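Local coordinates for protein metallo-beta-lactamase (Serratia marcescens, PDB 6K4X) that probably hydrolyses the beta-lactam ring of antibiotics as a zinc-dependent, subclass B3 metallo-beta-lactamase, at residues Phe200-Ala213 with Tyr236-Arg250. Residues are numbered along the deposited sequence; the frame is centred on the assembly and turned at random. Where two conformers were deposited one is given.
With SO4 (sulfate ion), chain H.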
loop_
_atom_site.group_PDB
_atom_site.type_symbol
_atom_site.label_atom_id
_atom_site.label_comp_id
_atom_site.label_asym_id
_atom_site.label_seq_id
_atom_site.Cartn_x
_atom_site.Cartn_y
_atom_site.Cartn_z
ATOM N N PHE A 200 -14.643 1.885 2.339
ATOM C CA PHE A 200 -15.206 0.819 1.537
ATOM C C PHE A 200 -15.923 1.404 0.314
ATOM O O PHE A 200 -15.778 0.883 -0.805
ATOM C CB PHE A 200 -16.198 -0.045 2.316
ATOM C CG PHE A 200 -15.755 -0.555 3.663
ATOM C CD1 PHE A 200 -14.444 -0.912 3.951
ATOM C CD2 PHE A 200 -16.689 -0.661 4.676
ATOM C CE1 PHE A 200 -14.081 -1.350 5.217
ATOM C CE2 PHE A 200 -16.328 -1.105 5.937
ATOM C CZ PHE A 200 -15.031 -1.443 6.209
ATOM N N GLU A 201 -16.683 2.474 0.526
ATOM C CA GLU A 201 -17.434 3.103 -0.561
ATOM C C GLU A 201 -16.470 3.687 -1.601
ATOM O O GLU A 201 -16.682 3.522 -2.815
ATOM C CB GLU A 201 -18.365 4.174 -0.007
ATOM C CG GLU A 201 -19.540 3.609 0.770
ATOM C CD GLU A 201 -20.690 4.585 0.935
ATOM O OE1 GLU A 201 -21.742 4.179 1.469
ATOM O OE2 GLU A 201 -20.532 5.748 0.530
ATOM N N ALA A 202 -15.413 4.356 -1.149
ATOM C CA ALA A 202 -14.487 4.951 -2.097
ATOM C C ALA A 202 -13.809 3.856 -2.928
ATOM O O ALA A 202 -13.640 3.980 -4.150
ATOM C CB ALA A 202 -13.472 5.799 -1.382
ATOM N N VAL A 203 -13.346 2.796 -2.266
ATOM C CA VAL A 203 -12.568 1.786 -2.957
ATOM C C VAL A 203 -13.441 1.010 -3.951
ATOM O O VAL A 203 -13.000 0.699 -5.063
ATOM C CB VAL A 203 -11.835 0.879 -1.954
ATOM C CG1 VAL A 203 -11.218 -0.327 -2.627
ATOM C CG2 VAL A 203 -10.776 1.688 -1.224
ATOM N N GLU A 204 -14.688 0.721 -3.588
ATOM C CA GLU A 204 -15.560 -0.034 -4.498
ATOM C C GLU A 204 -16.011 0.842 -5.679
ATOM O O GLU A 204 -16.641 0.302 -6.616
ATOM C CB GLU A 204 -16.704 -0.720 -3.743
ATOM C CG GLU A 204 -17.772 0.210 -3.228
ATOM C CD GLU A 204 -18.616 -0.356 -2.090
ATOM O OE1 GLU A 204 -18.468 -1.552 -1.737
ATOM O OE2 GLU A 204 -19.450 0.393 -1.584
ATOM N N LYS A 205 -15.726 2.143 -5.688
ATOM C CA LYS A 205 -16.017 3.011 -6.843
ATOM C C LYS A 205 -14.784 3.270 -7.719
ATOM O O LYS A 205 -14.923 3.845 -8.798
ATOM C CB LYS A 205 -16.574 4.347 -6.350
ATOM C CG LYS A 205 -17.975 4.278 -5.764
ATOM C CD LYS A 205 -18.385 5.619 -5.194
ATOM C CE LYS A 205 -19.634 5.548 -4.347
ATOM N NZ LYS A 205 -20.801 5.140 -5.161
ATOM N N LEU A 206 -13.576 2.896 -7.283
ATOM C CA LEU A 206 -12.365 3.196 -8.067
ATOM C C LEU A 206 -12.423 2.496 -9.422
ATOM O O LEU A 206 -12.796 1.356 -9.538
ATOM C CB LEU A 206 -11.117 2.701 -7.331
ATOM C CG LEU A 206 -10.724 3.485 -6.084
ATOM C CD1 LEU A 206 -9.589 2.806 -5.354
ATOM C CD2 LEU A 206 -10.345 4.915 -6.410
ATOM N N SER A 207 -11.921 3.183 -10.443
ATOM C CA SER A 207 -11.492 2.551 -11.688
ATOM C C SER A 207 -10.342 1.591 -11.363
ATOM O O SER A 207 -9.320 2.019 -10.858
ATOM C CB SER A 207 -11.063 3.600 -12.694
ATOM O OG SER A 207 -12.111 4.521 -12.965
ATOM N N CYS A 208 -10.503 0.294 -11.636
ATOM C CA CYS A 208 -9.630 -0.702 -11.002
ATOM C C CYS A 208 -9.426 -1.957 -11.852
ATOM O O CYS A 208 -9.954 -3.023 -11.480
ATOM C CB CYS A 208 -10.271 -1.114 -9.678
ATOM S SG CYS A 208 -9.391 -2.361 -8.693
ATOM N N ASP A 209 -8.568 -1.907 -12.870
ATOM C CA ASP A 209 -8.296 -3.072 -13.685
ATOM C C ASP A 209 -7.366 -4.046 -12.962
ATOM O O ASP A 209 -7.568 -5.261 -13.078
ATOM C CB ASP A 209 -7.668 -2.692 -15.020
ATOM C CG ASP A 209 -8.592 -1.860 -15.879
ATOM O OD1 ASP A 209 -9.743 -2.320 -16.098
ATOM O OD2 ASP A 209 -8.184 -0.792 -16.319
ATOM N N ILE A 210 -6.328 -3.531 -12.312
ATOM C CA ILE A 210 -5.326 -4.355 -11.624
ATOM C C ILE A 210 -5.216 -3.818 -10.209
ATOM O O ILE A 210 -4.771 -2.676 -10.032
ATOM C CB ILE A 210 -3.961 -4.288 -12.324
ATOM C CG1 ILE A 210 -4.059 -4.839 -13.747
ATOM C CG2 ILE A 210 -2.890 -4.990 -11.487
ATOM C CD1 ILE A 210 -2.828 -4.549 -14.593
ATOM N N ALA A 211 -5.603 -4.625 -9.222
ATOM C CA ALA A 211 -5.434 -4.244 -7.820
ATOM C C ALA A 211 -4.261 -5.009 -7.233
ATOM O O ALA A 211 -4.167 -6.234 -7.381
ATOM C CB ALA A 211 -6.698 -4.479 -7.032
ATOM N N ILE A 212 -3.375 -4.272 -6.573
ATOM C CA ILE A 212 -2.277 -4.813 -5.822
ATOM C C ILE A 212 -2.537 -4.432 -4.374
ATOM O O ILE A 212 -2.484 -3.254 -4.030
ATOM C CB ILE A 212 -0.926 -4.268 -6.312
ATOM C CG1 ILE A 212 -0.716 -4.604 -7.788
ATOM C CG2 ILE A 212 0.197 -4.793 -5.448
ATOM C CD1 ILE A 212 0.136 -3.629 -8.560
ATOM N N ALA A 213 -2.901 -5.404 -3.540
ATOM C CA ALA A 213 -3.231 -5.122 -2.143
ATOM C C ALA A 213 -1.963 -5.089 -1.298
ATOM O O ALA A 213 -1.040 -5.856 -1.540
ATOM C CB ALA A 213 -4.194 -6.145 -1.617
ATOM N N TYR A 236 -3.435 -10.836 -13.825
ATOM C CA TYR A 236 -3.491 -9.838 -12.757
ATOM C C TYR A 236 -4.710 -8.936 -12.889
ATOM O O TYR A 236 -5.011 -8.202 -11.934
ATOM C CB TYR A 236 -2.220 -8.991 -12.691
ATOM C CG TYR A 236 -0.977 -9.811 -12.512
ATOM C CD1 TYR A 236 -0.726 -10.466 -11.319
ATOM C CD2 TYR A 236 -0.050 -9.923 -13.526
ATOM C CE1 TYR A 236 0.407 -11.231 -11.143
ATOM C CE2 TYR A 236 1.069 -10.699 -13.371
ATOM C CZ TYR A 236 1.310 -11.344 -12.182
ATOM O OH TYR A 236 2.432 -12.094 -12.027
ATOM N N VAL A 237 -5.364 -8.970 -14.052
ATOM C CA VAL A 237 -6.425 -8.101 -14.390
ATOM C C VAL A 237 -7.720 -8.703 -13.874
ATOM O O VAL A 237 -8.043 -9.854 -14.170
ATOM C CB VAL A 237 -6.483 -7.867 -15.908
ATOM C CG1 VAL A 237 -7.723 -7.095 -16.308
ATOM C CG2 VAL A 237 -5.232 -7.170 -16.406
ATOM N N ASP A 238 -8.480 -7.890 -13.165
ATOM C CA ASP A 238 -9.780 -8.281 -12.657
ATOM C C ASP A 238 -10.458 -7.006 -12.160
ATOM O O ASP A 238 -10.078 -6.475 -11.098
ATOM C CB ASP A 238 -9.652 -9.308 -11.528
ATOM C CG ASP A 238 -10.944 -9.640 -10.809
ATOM O OD1 ASP A 238 -12.002 -9.078 -11.162
ATOM O OD2 ASP A 238 -10.855 -10.463 -9.868
ATOM N N ASN A 239 -11.373 -6.455 -12.955
ATOM C CA ASN A 239 -11.884 -5.131 -12.698
ATOM C C ASN A 239 -12.927 -5.138 -11.577
ATOM O O ASN A 239 -13.404 -4.084 -11.213
ATOM C CB ASN A 239 -12.425 -4.460 -13.960
ATOM C CG ASN A 239 -13.624 -5.152 -14.550
ATOM O OD1 ASN A 239 -14.263 -5.977 -13.903
ATOM N ND2 ASN A 239 -13.916 -4.857 -15.808
ATOM N N GLY A 240 -13.166 -6.298 -10.959
ATOM C CA GLY A 240 -13.952 -6.369 -9.750
ATOM C C GLY A 240 -13.106 -6.440 -8.488
ATOM O O GLY A 240 -13.651 -6.542 -7.390
ATOM N N ALA A 241 -11.780 -6.381 -8.598
ATOM C CA ALA A 241 -10.948 -6.675 -7.440
ATOM C C ALA A 241 -11.093 -5.616 -6.351
ATOM O O ALA A 241 -11.083 -6.003 -5.170
ATOM C CB ALA A 241 -9.515 -6.811 -7.858
ATOM N N CYS A 242 -11.187 -4.330 -6.696
ATOM C CA CYS A 242 -11.346 -3.341 -5.665
ATOM C C CYS A 242 -12.716 -3.480 -4.986
ATOM O O CYS A 242 -12.829 -3.290 -3.775
ATOM C CB CYS A 242 -11.158 -1.942 -6.236
ATOM S SG CYS A 242 -9.462 -1.570 -6.734
ATOM N N ARG A 243 -13.766 -3.813 -5.749
ATOM C CA ARG A 243 -15.066 -4.079 -5.155
ATOM C C ARG A 243 -14.968 -5.212 -4.148
ATOM O O ARG A 243 -15.571 -5.151 -3.074
ATOM C CB ARG A 243 -16.146 -4.396 -6.197
ATOM C CG ARG A 243 -16.482 -3.214 -7.098
ATOM C CD ARG A 243 -17.654 -3.480 -8.039
ATOM N NE ARG A 243 -17.384 -4.446 -9.089
ATOM C CZ ARG A 243 -16.916 -4.158 -10.305
ATOM N NH1 ARG A 243 -16.603 -2.917 -10.636
ATOM N NH2 ARG A 243 -16.754 -5.137 -11.181
ATOM N N ALA A 244 -14.183 -6.227 -4.479
ATOM C CA ALA A 244 -14.033 -7.381 -3.599
ATOM C C ALA A 244 -13.244 -7.031 -2.333
ATOM O O ALA A 244 -13.588 -7.494 -1.238
ATOM C CB ALA A 244 -13.383 -8.543 -4.317
ATOM N N ILE A 245 -12.166 -6.268 -2.456
ATOM C CA ILE A 245 -11.398 -5.839 -1.288
ATOM C C ILE A 245 -12.301 -5.025 -0.354
ATOM O O ILE A 245 -12.314 -5.250 0.851
ATOM C CB ILE A 245 -10.167 -5.025 -1.717
ATOM C CG1 ILE A 245 -9.203 -5.914 -2.505
ATOM C CG2 ILE A 245 -9.487 -4.373 -0.513
ATOM C CD1 ILE A 245 -8.062 -5.160 -3.127
ATOM N N ALA A 246 -13.101 -4.131 -0.921
ATOM C CA ALA A 246 -14.020 -3.331 -0.139
ATOM C C ALA A 246 -15.052 -4.220 0.561
ATOM O O ALA A 246 -15.396 -3.996 1.728
ATOM C CB ALA A 246 -14.688 -2.293 -1.007
ATOM N N ALA A 247 -15.613 -5.188 -0.168
ATOM C CA ALA A 247 -16.624 -6.082 0.397
ATOM C C ALA A 247 -16.039 -6.865 1.563
ATOM O O ALA A 247 -16.719 -7.094 2.560
ATOM C CB ALA A 247 -17.182 -6.994 -0.656
ATOM N N ALA A 248 -14.802 -7.324 1.428
ATOM C CA ALA A 248 -14.191 -8.089 2.514
ATOM C C ALA A 248 -13.951 -7.185 3.728
ATOM O O ALA A 248 -14.071 -7.624 4.873
ATOM C CB ALA A 248 -12.904 -8.716 2.064
ATOM N N GLY A 249 -13.558 -5.940 3.481
ATOM C CA GLY A 249 -13.409 -4.961 4.548
ATOM C C GLY A 249 -14.724 -4.756 5.293
ATOM O O GLY A 249 -14.802 -4.818 6.539
ATOM N N ARG A 250 -15.809 -4.564 4.539
ATOM C CA ARG A 250 -17.116 -4.369 5.114
ATOM C C ARG A 250 -17.532 -5.586 5.942
ATOM O O ARG A 250 -18.038 -5.437 7.051
ATOM C CB ARG A 250 -18.129 -4.028 4.018
ATOM C CG ARG A 250 -19.516 -3.716 4.552
ATOM C CD ARG A 250 -20.473 -3.250 3.469
ATOM N NE ARG A 250 -20.149 -1.944 2.906
ATOM C CZ ARG A 250 -19.763 -1.682 1.655
ATOM N NH1 ARG A 250 -19.578 -2.654 0.771
ATOM N NH2 ARG A 250 -19.551 -0.418 1.313
HETATM S S SO4 H . -18.707 -7.951 -8.675
HETATM O O1 SO4 H . -20.111 -8.265 -8.306
HETATM O O2 SO4 H . -18.178 -6.907 -7.742
HETATM O O3 SO4 H . -17.891 -9.186 -8.543
HETATM O O4 SO4 H . -18.622 -7.478 -10.079
HETATM O O HOH W 1 -18.057 -3.885 -2.929
HETATM O O HOH W 2 -16.419 -0.434 -9.291
HETATM O O HOH W 3 -13.007 -1.356 -12.182
HETATM O O HOH W 4 -12.308 -2.257 -16.779
HETATM O O HOH W 5 -6.999 -7.152 -10.128
HETATM O O HOH W 6 -3.529 -8.128 -9.403
#
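C208 puts SG anti to its backbone N (chi1 179°), and C242 turns its own SG anti to the carbonyl carbon, beside the backbone N (chi1 -69°). The sulfurs are bonded in a disulfide, SG to SG 2.1 Å. In this metallo-beta-lactamase fold it ties the loop between helix 190-205 and edge strand 210-213 to the first turn of the C-terminal helix 241-260. Segments 200-205 and 241-250 run nearly antiparallel, and their axes come within 7.6 Å. A246 sits at this approach, its CB 3.4 Å from F200 O. V203 CG1 packs on C242 CB beside it. The F200 ring lies with one face against the backbone of G249 and R250. R250 CB adds an off-centre CH-pi contact to the ring. The R250 chain then bends at chi3, and its guanidinium meets E204 end-on in a salt bridge, NH1 to OE1 and NH2 to OE2, 3.0 Å each. OE1 uses its syn lone pair; OE2 is met 34° out of the carboxylate plane. Past the disulfide, A211 CB touches A241 CB, and I210 CG1 meets V237 CG2. D238 OD1 accepts a capping bond from G240 N, while OD2 pairs with R224. A water bridges C208 N and N239 O. D238 N donates to D209 O, 2.8 Å.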